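Local coordinates for protein metagenomic carboxyl esterase MGS0156 (Uncultured organism, PDB 5D8M) that probably hydrolyses carboxylic esters as an esterase with an alpha/beta-hydrolase type of fold, at residues 43-48 / 77-81; 52-56 / 321-326; 192-197 / 264-268; 202-206 / 218-222. All coordinates share one frame. Where two conformers were deposited one is given. Residue numbers count along the deposited sequence, not the author numbering.

Interaction 1. Residues 43-48 / 77-81; sequences AIMADH and PVPLG
Leu80 lays its isobutyl group across the C-terminal part of helix 34-48, covering Ile44 and touching Asp47 and His48. In the m,t rotamer, Leu80 CD2 stands 4.0 Å from Ile44 CA and also 4.0 Å from Ile44 CG1, while Leu80 CD1 meets Asp47 CB at 3.8 Å. His48 CE1 lies 4.3 Å from Leu80 CD2. Nearer the N terminus of both segments, Val78 (chi1 t) sets CG2 3.8 Å from Ala43 CB. The register follows: CA atoms are 6.8 Å apart for Ala43 and Val78, 6.9 Å for Ile44 and Leu80. The first segment is helical, with Asp47 N bonded to Ala43 O at 2.8 Å; residues 77-79 are extended (psi 120 to 140°), and Leu80 departs from this at -132/13°. Asp47 (chi1 t) accepts a hydrogen bond from His48 ND1 at OD2, 2.7 Å and nearly linear, while His48 NE2 bonds Glu329 of the C-terminal helix. One water donates to Asp47 OD2 (2.8 Å) and to Leu80 O (3.1 Å). This is surface packing of an irregular chain segment on a helix: methyl groups of Leu80 and Val78 make the direct contacts with the helix, and polar linkage between the two segments passes through solvent, at the Asp47 edge.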
loop_
_atom_site.group_PDB
_atom_site.type_symbol
_atom_site.label_atom_id
_atom_site.label_comp_id
_atom_site.label_asym_id
_atom_site.label_seq_id
_atom_site.Cartn_x
_atom_site.Cartn_y
_atom_site.Cartn_z
ATOM N N ALA A 43 -13.602 12.075 -11.747
ATOM C CA ALA A 43 -14.716 12.953 -11.373
ATOM C C ALA A 43 -14.415 13.744 -10.106
ATOM O O ALA A 43 -14.756 14.927 -10.015
ATOM C CB ALA A 43 -16.004 12.135 -11.189
ATOM N N ILE A 44 -13.764 13.088 -9.137
ATOM C CA ILE A 44 -13.369 13.750 -7.891
ATOM C C ILE A 44 -12.484 14.954 -8.189
ATOM O O ILE A 44 -12.697 16.050 -7.662
ATOM C CB ILE A 44 -12.643 12.758 -6.929
ATOM C CG1 ILE A 44 -13.682 11.850 -6.255
ATOM C CG2 ILE A 44 -11.828 13.503 -5.863
ATOM C CD1 ILE A 44 -13.086 10.784 -5.373
HETATM N N MSE A 45 -11.506 14.756 -9.061
HETATM C CA MSE A 45 -10.569 15.819 -9.367
HETATM C C MSE A 45 -11.206 16.887 -10.230
HETATM O O MSE A 45 -10.854 18.054 -10.108
HETATM C CB MSE A 45 -9.334 15.243 -10.038
HETATM C CG MSE A 45 -8.620 14.280 -9.105
HETATM SE SE MSE A 45 -7.109 13.370 -9.896
HETATM C CE MSE A 45 -5.823 14.844 -9.836
ATOM N N ALA A 46 -12.141 16.505 -11.096
ATOM C CA ALA A 46 -12.825 17.527 -11.884
ATOM C C ALA A 46 -13.722 18.352 -10.959
ATOM O O ALA A 46 -13.904 19.545 -11.168
ATOM C CB ALA A 46 -13.636 16.907 -13.032
ATOM N N ASP A 47 -14.263 17.712 -9.928
ATOM C CA ASP A 47 -15.228 18.372 -9.046
ATOM C C ASP A 47 -14.588 19.285 -7.985
ATOM O O ASP A 47 -15.097 20.361 -7.713
ATOM C CB ASP A 47 -16.098 17.330 -8.337
ATOM C CG ASP A 47 -17.114 17.965 -7.388
ATOM O OD1 ASP A 47 -18.186 18.377 -7.875
ATOM O OD2 ASP A 47 -16.852 18.060 -6.169
ATOM N N HIS A 48 -13.512 18.844 -7.339
ATOM C CA HIS A 48 -12.912 19.666 -6.285
ATOM C C HIS A 48 -11.417 19.405 -6.135
ATOM O O HIS A 48 -10.872 19.536 -5.043
ATOM C CB HIS A 48 -13.635 19.452 -4.935
ATOM C CG HIS A 48 -13.688 18.021 -4.474
ATOM N ND1 HIS A 48 -14.731 17.171 -4.784
ATOM C CD2 HIS A 48 -12.841 17.303 -3.693
ATOM C CE1 HIS A 48 -14.511 15.986 -4.238
ATOM N NE2 HIS A 48 -13.377 16.043 -3.560
ATOM N N PRO A 77 -23.452 7.691 -12.018
ATOM C CA PRO A 77 -23.010 8.909 -11.321
ATOM C C PRO A 77 -21.992 8.639 -10.227
ATOM O O PRO A 77 -22.098 7.665 -9.495
ATOM C CB PRO A 77 -24.306 9.484 -10.727
ATOM C CG PRO A 77 -25.325 8.367 -10.812
ATOM C CD PRO A 77 -24.919 7.549 -12.012
ATOM N N VAL A 78 -21.001 9.508 -10.132
ATOM C CA VAL A 78 -20.022 9.407 -9.064
ATOM C C VAL A 78 -20.497 10.251 -7.877
ATOM O O VAL A 78 -20.704 11.447 -8.022
ATOM C CB VAL A 78 -18.627 9.873 -9.521
ATOM C CG1 VAL A 78 -17.613 9.758 -8.375
ATOM C CG2 VAL A 78 -18.165 9.051 -10.733
ATOM N N PRO A 79 -20.695 9.612 -6.710
ATOM C CA PRO A 79 -21.052 10.327 -5.477
ATOM C C PRO A 79 -20.017 11.395 -5.167
ATOM O O PRO A 79 -18.826 11.091 -5.150
ATOM C CB PRO A 79 -21.034 9.230 -4.406
ATOM C CG PRO A 79 -21.148 7.930 -5.176
ATOM C CD PRO A 79 -20.416 8.186 -6.461
ATOM N N LEU A 80 -20.443 12.630 -4.948
ATOM C CA LEU A 80 -19.476 13.703 -4.705
ATOM C C LEU A 80 -19.855 14.526 -3.483
ATOM O O LEU A 80 -19.303 15.604 -3.241
ATOM C CB LEU A 80 -19.358 14.594 -5.948
ATOM C CG LEU A 80 -18.641 13.882 -7.101
ATOM C CD1 LEU A 80 -18.785 14.640 -8.436
ATOM C CD2 LEU A 80 -17.153 13.671 -6.758
ATOM N N GLY A 81 -20.795 14.012 -2.705
ATOM C CA GLY A 81 -21.201 14.667 -1.480
ATOM C C GLY A 81 -20.566 14.013 -0.270
ATOM O O GLY A 81 -19.634 13.244 -0.395
HETATM O O HOH W 1 -17.965 18.425 -3.585
#

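Interaction 2. Residues 52-56 / 321-326; sequences LPGDR and SYPRPA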
loop_
_atom_site.group_PDB
_atom_site.type_symbol
_atom_site.label_atom_id
_atom_site.label_comp_id
_atom_site.label_asym_id
_atom_site.label_seq_id
_atom_site.Cartn_x
_atom_site.Cartn_y
_atom_site.Cartn_z
ATOM N N LEU A 52 -6.506 20.631 -3.872
ATOM C CA LEU A 52 -5.991 19.466 -3.187
ATOM C C LEU A 52 -4.501 19.363 -3.466
ATOM O O LEU A 52 -4.071 19.587 -4.595
ATOM C CB LEU A 52 -6.708 18.182 -3.635
ATOM C CG LEU A 52 -8.215 18.081 -3.395
ATOM C CD1 LEU A 52 -8.721 16.710 -3.840
ATOM C CD2 LEU A 52 -8.522 18.309 -1.937
ATOM N N PRO A 53 -3.715 19.046 -2.432
ATOM C CA PRO A 53 -2.278 18.815 -2.607
ATOM C C PRO A 53 -2.013 17.785 -3.695
ATOM O O PRO A 53 -2.720 16.762 -3.762
ATOM C CB PRO A 53 -1.835 18.291 -1.239
ATOM C CG PRO A 53 -2.817 18.901 -0.292
ATOM C CD PRO A 53 -4.129 18.973 -1.019
ATOM N N GLY A 54 -1.012 18.058 -4.532
ATOM C CA GLY A 54 -0.601 17.136 -5.573
ATOM C C GLY A 54 -1.478 17.104 -6.820
ATOM O O GLY A 54 -1.269 16.253 -7.689
ATOM N N ASP A 55 -2.460 18.006 -6.915
ATOM C CA ASP A 55 -3.330 18.076 -8.096
ATOM C C ASP A 55 -2.515 18.076 -9.398
ATOM O O ASP A 55 -1.468 18.724 -9.493
ATOM C CB ASP A 55 -4.214 19.322 -8.056
ATOM C CG ASP A 55 -5.318 19.303 -9.132
ATOM O OD1 ASP A 55 -6.057 18.292 -9.229
ATOM O OD2 ASP A 55 -5.461 20.302 -9.872
ATOM N N ARG A 56 -3.008 17.347 -10.393
ATOM C CA ARG A 56 -2.367 17.243 -11.702
ATOM C C ARG A 56 -3.446 16.860 -12.709
ATOM O O ARG A 56 -4.580 16.559 -12.320
ATOM C CB ARG A 56 -1.250 16.190 -11.693
ATOM C CG ARG A 56 -1.749 14.795 -11.315
ATOM C CD ARG A 56 -0.737 13.677 -11.664
ATOM N NE ARG A 56 0.453 13.717 -10.824
ATOM C CZ ARG A 56 1.379 12.762 -10.771
ATOM N NH1 ARG A 56 1.275 11.659 -11.523
ATOM N NH2 ARG A 56 2.416 12.915 -9.962
ATOM N N SER A 321 5.575 14.302 -5.492
ATOM C CA SER A 321 4.290 14.899 -5.848
ATOM C C SER A 321 3.354 13.879 -6.496
ATOM O O SER A 321 3.708 13.237 -7.487
ATOM C CB SER A 321 4.494 16.087 -6.787
ATOM O OG SER A 321 5.203 17.115 -6.131
ATOM N N TYR A 322 2.168 13.731 -5.913
ATOM C CA TYR A 322 1.118 12.876 -6.457
ATOM C C TYR A 322 -0.193 13.307 -5.788
ATOM O O TYR A 322 -0.173 13.745 -4.639
ATOM C CB TYR A 322 1.382 11.376 -6.198
ATOM C CG TYR A 322 0.350 10.512 -6.874
ATOM C CD1 TYR A 322 0.434 10.235 -8.245
ATOM C CD2 TYR A 322 -0.744 10.018 -6.168
ATOM C CE1 TYR A 322 -0.529 9.473 -8.879
ATOM C CE2 TYR A 322 -1.719 9.267 -6.802
ATOM C CZ TYR A 322 -1.604 9.000 -8.144
ATOM O OH TYR A 322 -2.582 8.265 -8.748
ATOM N N PRO A 323 -1.338 13.192 -6.492
ATOM C CA PRO A 323 -2.599 13.590 -5.828
ATOM C C PRO A 323 -3.121 12.558 -4.825
ATOM O O PRO A 323 -4.169 11.938 -5.052
ATOM C CB PRO A 323 -3.580 13.752 -7.000
ATOM C CG PRO A 323 -3.036 12.866 -8.082
ATOM C CD PRO A 323 -1.521 12.997 -7.939
ATOM N N ARG A 324 -2.396 12.383 -3.722
ATOM C CA ARG A 324 -2.821 11.470 -2.639
ATOM C C ARG A 324 -4.243 11.750 -2.083
ATOM O O ARG A 324 -4.991 10.790 -1.859
ATOM C CB ARG A 324 -1.774 11.495 -1.488
ATOM C CG ARG A 324 -0.395 10.878 -1.901
ATOM C CD ARG A 324 0.655 11.025 -0.792
ATOM N NE ARG A 324 1.049 12.428 -0.599
ATOM C CZ ARG A 324 2.025 13.017 -1.284
ATOM N NH1 ARG A 324 2.325 14.284 -1.056
ATOM N NH2 ARG A 324 2.698 12.329 -2.196
ATOM N N PRO A 325 -4.638 13.034 -1.881
ATOM C CA PRO A 325 -6.005 13.238 -1.382
ATOM C C PRO A 325 -7.060 12.689 -2.320
ATOM O O PRO A 325 -8.001 12.034 -1.857
ATOM C CB PRO A 325 -6.131 14.763 -1.286
ATOM C CG PRO A 325 -4.691 15.241 -1.102
ATOM C CD PRO A 325 -3.908 14.317 -1.991
ATOM N N ALA A 326 -6.903 12.941 -3.618
ATOM C CA ALA A 326 -7.869 12.437 -4.583
ATOM C C ALA A 326 -7.859 10.914 -4.587
ATOM O O ALA A 326 -8.924 10.277 -4.667
ATOM C CB ALA A 326 -7.578 12.969 -5.952
HETATM O O HOH W 2 -5.369 15.519 -4.984
#
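A type II beta turn, Leu52 to Asp55, sits against the start of the C-terminal helix 324-338, where Pro323 is both the N-cap residue and the centre of an inverse gamma turn. Leu52 reaches across with CD1, 4.1 Å from Pro325 CB and 4.4 Å from Ala326 CB. Pro53 CD then packs 3.8 Å from Pro325 CG, and a water donates to Pro53 O (3.2 Å) while accepting from Ala326 N (3.3 Å). Gly54 makes the closest backbone approach, its CA 4.1 Å from that of Pro323; phi of 78° suits glycine, and an ideal CB would fall 2.0 Å from Tyr322 O, a clash. That oxygen, Tyr322 O, instead takes a CA-H...O contact from Gly54 CA at 3.5 Å. Asp55 N closes the turn on Leu52 O at 3.2 Å. Arg56 extends along the loop before the helix, with NH1 bonded to Gly62 O and Asn296 O. One face of its guanidinium covers Pro323 and Tyr322: Arg56 NE lies 3.6 Å from Pro323 CD, and Arg56 NH1 3.7 Å from Tyr322 CD1.

Interaction 3. Residues 192-197 / 264-268; sequences PLAETF and FYDIL
Six apolar side chains interlock where the weakly bonded helical turn 193-196 and its flanking residues, which follow strand 178-184, meet helix 262-269, which follows strand 244-248. Leu193 is the central element. Its m,t rotamer spreads the isobutyl group over three partners: Leu193 CD1 is 3.8 Å from Phe264 CB, Leu193 CD2 is 4.0 Å from Ile267 CG2, and Leu193 CG is 4.0 Å from Leu268 CD2. Ile267 and Leu268 also adopt m,t. The CB of Leu268 points sideways, but CD2 swings across to within 3.7 Å of Pro192 CG on the C-gamma-endo ring. Phe197 and Phe264 share an m chi1, at -52 and -53°; their rings meet rim to rim, centroids 6.0 Å apart and planes at 82°, with Phe197 CZ 3.5 Å from Phe264 CE1 and neither ring over the face of the other. For the backbones, CA distances are 7.7 Å for Leu193 and Phe264, and 8.1 Å for Pro192 and Leu268. The turn is held by Glu195 N to Pro192 O and Thr196 N to Leu193 O, each 3.0 Å, and by Thr196 OG1 (chi1 m) to Pro192 O at 3.1 Å. Every contact between the segments is carbon to carbon, so shape complementarity, rather than directed polar bonds, sets the fit.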
loop_
_atom_site.group_PDB
_atom_site.type_symbol
_atom_site.label_atom_id
_atom_site.label_comp_id
_atom_site.label_asym_id
_atom_site.label_seq_id
_atom_site.Cartn_x
_atom_site.Cartn_y
_atom_site.Cartn_z
ATOM N N PRO A 192 12.101 -8.910 -4.058
ATOM C CA PRO A 192 13.411 -9.552 -4.118
ATOM C C PRO A 192 14.512 -8.711 -3.464
ATOM O O PRO A 192 15.554 -9.250 -3.102
ATOM C CB PRO A 192 13.664 -9.721 -5.624
ATOM C CG PRO A 192 12.698 -8.811 -6.298
ATOM C CD PRO A 192 11.553 -8.599 -5.388
ATOM N N LEU A 193 14.276 -7.420 -3.291
ATOM C CA LEU A 193 15.273 -6.560 -2.650
ATOM C C LEU A 193 15.508 -6.973 -1.196
ATOM O O LEU A 193 16.587 -6.761 -0.667
ATOM C CB LEU A 193 14.836 -5.097 -2.709
ATOM C CG LEU A 193 14.756 -4.495 -4.117
ATOM C CD1 LEU A 193 14.170 -3.094 -4.048
ATOM C CD2 LEU A 193 16.102 -4.475 -4.823
ATOM N N ALA A 194 14.512 -7.576 -0.549
ATOM C CA ALA A 194 14.707 -8.016 0.832
ATOM C C ALA A 194 15.820 -9.069 0.929
ATOM O O ALA A 194 16.460 -9.224 1.969
ATOM C CB ALA A 194 13.394 -8.550 1.428
ATOM N N GLU A 195 16.079 -9.775 -0.158
ATOM C CA GLU A 195 17.143 -10.774 -0.139
ATOM C C GLU A 195 18.443 -10.239 -0.717
ATOM O O GLU A 195 19.487 -10.850 -0.549
ATOM C CB GLU A 195 16.722 -12.021 -0.916
ATOM C CG GLU A 195 15.681 -12.883 -0.221
ATOM C CD GLU A 195 16.283 -13.948 0.676
ATOM O OE1 GLU A 195 17.467 -13.820 1.071
ATOM O OE2 GLU A 195 15.563 -14.925 0.984
ATOM N N THR A 196 18.387 -9.106 -1.402
ATOM C CA THR A 196 19.552 -8.606 -2.151
ATOM C C THR A 196 20.747 -8.215 -1.275
ATOM O O THR A 196 21.897 -8.397 -1.669
ATOM C CB THR A 196 19.165 -7.383 -3.014
ATOM O OG1 THR A 196 18.137 -7.760 -3.930
ATOM C CG2 THR A 196 20.345 -6.868 -3.804
ATOM N N PHE A 197 20.488 -7.681 -0.088
ATOM C CA PHE A 197 21.583 -7.144 0.719
ATOM C C PHE A 197 21.985 -8.055 1.887
ATOM O O PHE A 197 21.188 -8.859 2.365
ATOM C CB PHE A 197 21.201 -5.741 1.188
ATOM C CG PHE A 197 20.770 -4.849 0.051
ATOM C CD1 PHE A 197 21.709 -4.365 -0.862
ATOM C CD2 PHE A 197 19.435 -4.537 -0.139
ATOM C CE1 PHE A 197 21.319 -3.568 -1.928
ATOM C CE2 PHE A 197 19.040 -3.736 -1.207
ATOM C CZ PHE A 197 19.980 -3.254 -2.100
ATOM N N PHE A 264 17.300 1.247 -6.691
ATOM C CA PHE A 264 16.528 0.034 -6.426
ATOM C C PHE A 264 15.592 -0.219 -7.587
ATOM O O PHE A 264 15.422 -1.359 -8.003
ATOM C CB PHE A 264 15.775 0.156 -5.086
ATOM C CG PHE A 264 16.683 0.533 -3.952
ATOM C CD1 PHE A 264 17.536 -0.420 -3.395
ATOM C CD2 PHE A 264 16.766 1.848 -3.508
ATOM C CE1 PHE A 264 18.433 -0.072 -2.365
ATOM C CE2 PHE A 264 17.657 2.211 -2.473
ATOM C CZ PHE A 264 18.488 1.256 -1.902
ATOM N N TYR A 265 15.006 0.854 -8.125
ATOM C CA TYR A 265 14.253 0.757 -9.370
ATOM C C TYR A 265 15.061 0.045 -10.459
ATOM O O TYR A 265 14.525 -0.762 -11.216
ATOM C CB TYR A 265 13.858 2.146 -9.864
ATOM C CG TYR A 265 13.209 2.128 -11.230
ATOM C CD1 TYR A 265 11.828 1.985 -11.362
ATOM C CD2 TYR A 265 13.965 2.265 -12.377
ATOM C CE1 TYR A 265 11.236 1.967 -12.616
ATOM C CE2 TYR A 265 13.388 2.247 -13.622
ATOM C CZ TYR A 265 12.030 2.101 -13.737
ATOM O OH TYR A 265 11.470 2.092 -14.996
ATOM N N ASP A 266 16.349 0.371 -10.540
ATOM C CA ASP A 266 17.198 -0.140 -11.594
ATOM C C ASP A 266 17.432 -1.647 -11.443
ATOM O O ASP A 266 17.519 -2.365 -12.427
ATOM C CB ASP A 266 18.539 0.601 -11.621
ATOM C CG ASP A 266 18.426 2.021 -12.202
ATOM O OD1 ASP A 266 17.402 2.350 -12.861
ATOM O OD2 ASP A 266 19.382 2.797 -12.019
ATOM N N ILE A 267 17.504 -2.125 -10.210
ATOM C CA ILE A 267 17.610 -3.550 -9.981
ATOM C C ILE A 267 16.348 -4.274 -10.449
ATOM O O ILE A 267 16.429 -5.258 -11.205
ATOM C CB ILE A 267 17.859 -3.851 -8.505
ATOM C CG1 ILE A 267 19.216 -3.273 -8.096
ATOM C CG2 ILE A 267 17.844 -5.367 -8.270
ATOM C CD1 ILE A 267 19.466 -3.363 -6.603
ATOM N N LEU A 268 15.197 -3.797 -10.007
ATOM C CA LEU A 268 13.921 -4.435 -10.334
ATOM C C LEU A 268 13.609 -4.358 -11.831
ATOM O O LEU A 268 13.096 -5.327 -12.424
ATOM C CB LEU A 268 12.791 -3.801 -9.521
ATOM C CG LEU A 268 12.891 -3.963 -7.991
ATOM C CD1 LEU A 268 11.681 -3.359 -7.298
ATOM C CD2 LEU A 268 13.021 -5.418 -7.629
#

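Interaction 4. Residues 202-206 / 218-222; sequences LRFAE and GTEAL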
loop_
_atom_site.group_PDB
_atom_site.type_symbol
_atom_site.label_atom_id
_atom_site.label_comp_id
_atom_site.label_asym_id
_atom_site.label_seq_id
_atom_site.Cartn_x
_atom_site.Cartn_y
_atom_site.Cartn_z
ATOM N N LEU A 202 21.653 -5.760 7.032
ATOM C CA LEU A 202 20.283 -5.774 7.532
ATOM C C LEU A 202 20.249 -5.801 9.071
ATOM O O LEU A 202 19.436 -5.117 9.692
ATOM C CB LEU A 202 19.524 -6.965 6.943
ATOM C CG LEU A 202 19.481 -6.989 5.403
ATOM C CD1 LEU A 202 18.763 -8.231 4.846
ATOM C CD2 LEU A 202 18.855 -5.702 4.852
ATOM N N ARG A 203 21.149 -6.569 9.685
ATOM C CA ARG A 203 21.187 -6.682 11.147
ATOM C C ARG A 203 21.582 -5.374 11.823
ATOM O O ARG A 203 21.033 -5.014 12.871
ATOM C CB ARG A 203 22.153 -7.782 11.586
ATOM C CG ARG A 203 21.596 -9.184 11.462
ATOM C CD ARG A 203 22.581 -10.210 12.002
ATOM N NE ARG A 203 22.179 -11.574 11.656
ATOM C CZ ARG A 203 22.808 -12.669 12.077
ATOM N NH1 ARG A 203 22.372 -13.870 11.709
ATOM N NH2 ARG A 203 23.874 -12.564 12.867
ATOM N N PHE A 204 22.552 -4.679 11.237
ATOM C CA PHE A 204 22.966 -3.385 11.754
ATOM C C PHE A 204 21.830 -2.355 11.635
ATOM O O PHE A 204 21.593 -1.564 12.546
ATOM C CB PHE A 204 24.213 -2.904 11.016
ATOM C CG PHE A 204 24.213 -1.435 10.728
ATOM C CD1 PHE A 204 24.484 -0.519 11.735
ATOM C CD2 PHE A 204 23.943 -0.967 9.447
ATOM C CE1 PHE A 204 24.474 0.835 11.475
ATOM C CE2 PHE A 204 23.940 0.396 9.175
ATOM C CZ PHE A 204 24.203 1.296 10.192
ATOM N N ALA A 205 21.126 -2.372 10.508
ATOM C CA ALA A 205 20.020 -1.454 10.288
ATOM C C ALA A 205 18.898 -1.722 11.291
ATOM O O ALA A 205 18.229 -0.803 11.763
ATOM C CB ALA A 205 19.497 -1.584 8.863
ATOM N N GLU A 206 18.691 -2.996 11.596
ATOM C CA GLU A 206 17.642 -3.387 12.530
ATOM C C GLU A 206 17.915 -2.876 13.940
ATOM O O GLU A 206 16.998 -2.467 14.634
ATOM C CB GLU A 206 17.496 -4.906 12.550
ATOM C CG GLU A 206 16.766 -5.463 11.341
ATOM C CD GLU A 206 15.273 -5.609 11.574
ATOM O OE1 GLU A 206 14.773 -5.075 12.597
ATOM O OE2 GLU A 206 14.619 -6.275 10.739
ATOM N N GLY A 218 17.155 -9.517 15.249
ATOM C CA GLY A 218 17.678 -10.185 14.072
ATOM C C GLY A 218 17.395 -9.397 12.810
ATOM O O GLY A 218 17.818 -8.251 12.680
ATOM N N THR A 219 16.662 -10.014 11.885
ATOM C CA THR A 219 16.193 -9.320 10.696
ATOM C C THR A 219 14.681 -9.497 10.544
ATOM O O THR A 219 14.193 -9.684 9.432
ATOM C CB THR A 219 16.887 -9.831 9.423
ATOM O OG1 THR A 219 16.622 -11.233 9.272
ATOM C CG2 THR A 219 18.402 -9.596 9.499
ATOM N N GLU A 220 13.952 -9.421 11.657
ATOM C CA GLU A 220 12.511 -9.723 11.679
ATOM C C GLU A 220 11.680 -8.949 10.639
ATOM O O GLU A 220 10.805 -9.515 9.972
ATOM C CB GLU A 220 11.940 -9.480 13.092
ATOM C CG GLU A 220 12.090 -8.049 13.662
ATOM C CD GLU A 220 11.443 -7.890 15.062
ATOM O OE1 GLU A 220 12.182 -7.819 16.069
ATOM O OE2 GLU A 220 10.196 -7.826 15.159
ATOM N N ALA A 221 11.955 -7.664 10.491
ATOM C CA ALA A 221 11.210 -6.826 9.552
ATOM C C ALA A 221 11.425 -7.268 8.088
ATOM O O ALA A 221 10.464 -7.412 7.311
ATOM C CB ALA A 221 11.615 -5.365 9.730
ATOM N N LEU A 222 12.686 -7.496 7.727
ATOM C CA LEU A 222 13.015 -7.945 6.369
ATOM C C LEU A 222 12.590 -9.383 6.114
ATOM O O LEU A 222 12.199 -9.716 5.000
ATOM C CB LEU A 222 14.518 -7.806 6.080
ATOM C CG LEU A 222 14.983 -6.404 5.671
ATOM C CD1 LEU A 222 14.040 -5.772 4.653
ATOM C CD2 LEU A 222 15.088 -5.530 6.911
HETATM O O HOH W 3 19.857 -7.117 14.309
#
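Polar contacts centre on Glu206, whose side chain runs from helix 199-207 to the start of helix 220-223. Glu206 OE2 accepts a hydrogen bond from Ala221 N at 3.0 Å (angle 139°); Glu220 N is also near Glu206 OE2, at 3.3 Å, but its angle is poor. A chi2 of -93°, between rotamer wells, brings the carboxylate to this first helical turn. Thr219 occupies the N-cap position without a capping bond from its side chain, and its OG1 pairs with Asp223 OD1 instead. Solvent gives a second link: a water donates to Arg203 O and Gly218 O, both at 2.8 Å. Van der Waals contacts fill the space between: Thr219 CG2 lies 3.8 Å from both Leu202 CB and Arg203 CG, Leu202 CD2 is 4.0 Å from Leu222 CG, and Glu206 CG is 3.3 Å from Gly218 O. The nearest CA pair is Arg203 and Thr219, 5.7 Å. Gly218 turns the chain into the second helix with a positive phi of 51°. The contact closes a helix-loop-helix excursion between strands 178-184 and 244-248, whose connecting loop carries Cys213, disulfide-bonded to Cys99. A carboxylate accepting from one backbone amide in the first turn of a helix implies favourable electrostatics beside a mixed seam of aliphatic packing and a water bridge.

From the N terminus, helix 34-48 leads into the long loop before strand 87-92, and interaction 1 closes a segment of that loop back on the helix. Interaction 2 opens within this closure and ends only at helix 324-338, so the two cross; selenomethionine Met45, whose CE is 3.3 Å from Arg56 O, joins them physically. Interactions 3 and 4 both lie inside the span closed by interaction 2. Interaction 3 joins the excursion after strand 178-184 to the helix after strand 244-248; interaction 4, nested in it, lies wholly between those strands. These two also touch, Phe197 O lying 3.5 Å from Leu202 CD1. Interactions 1 and 3 lie on opposite sides of the chain's centre, their own centres about 39 Å apart.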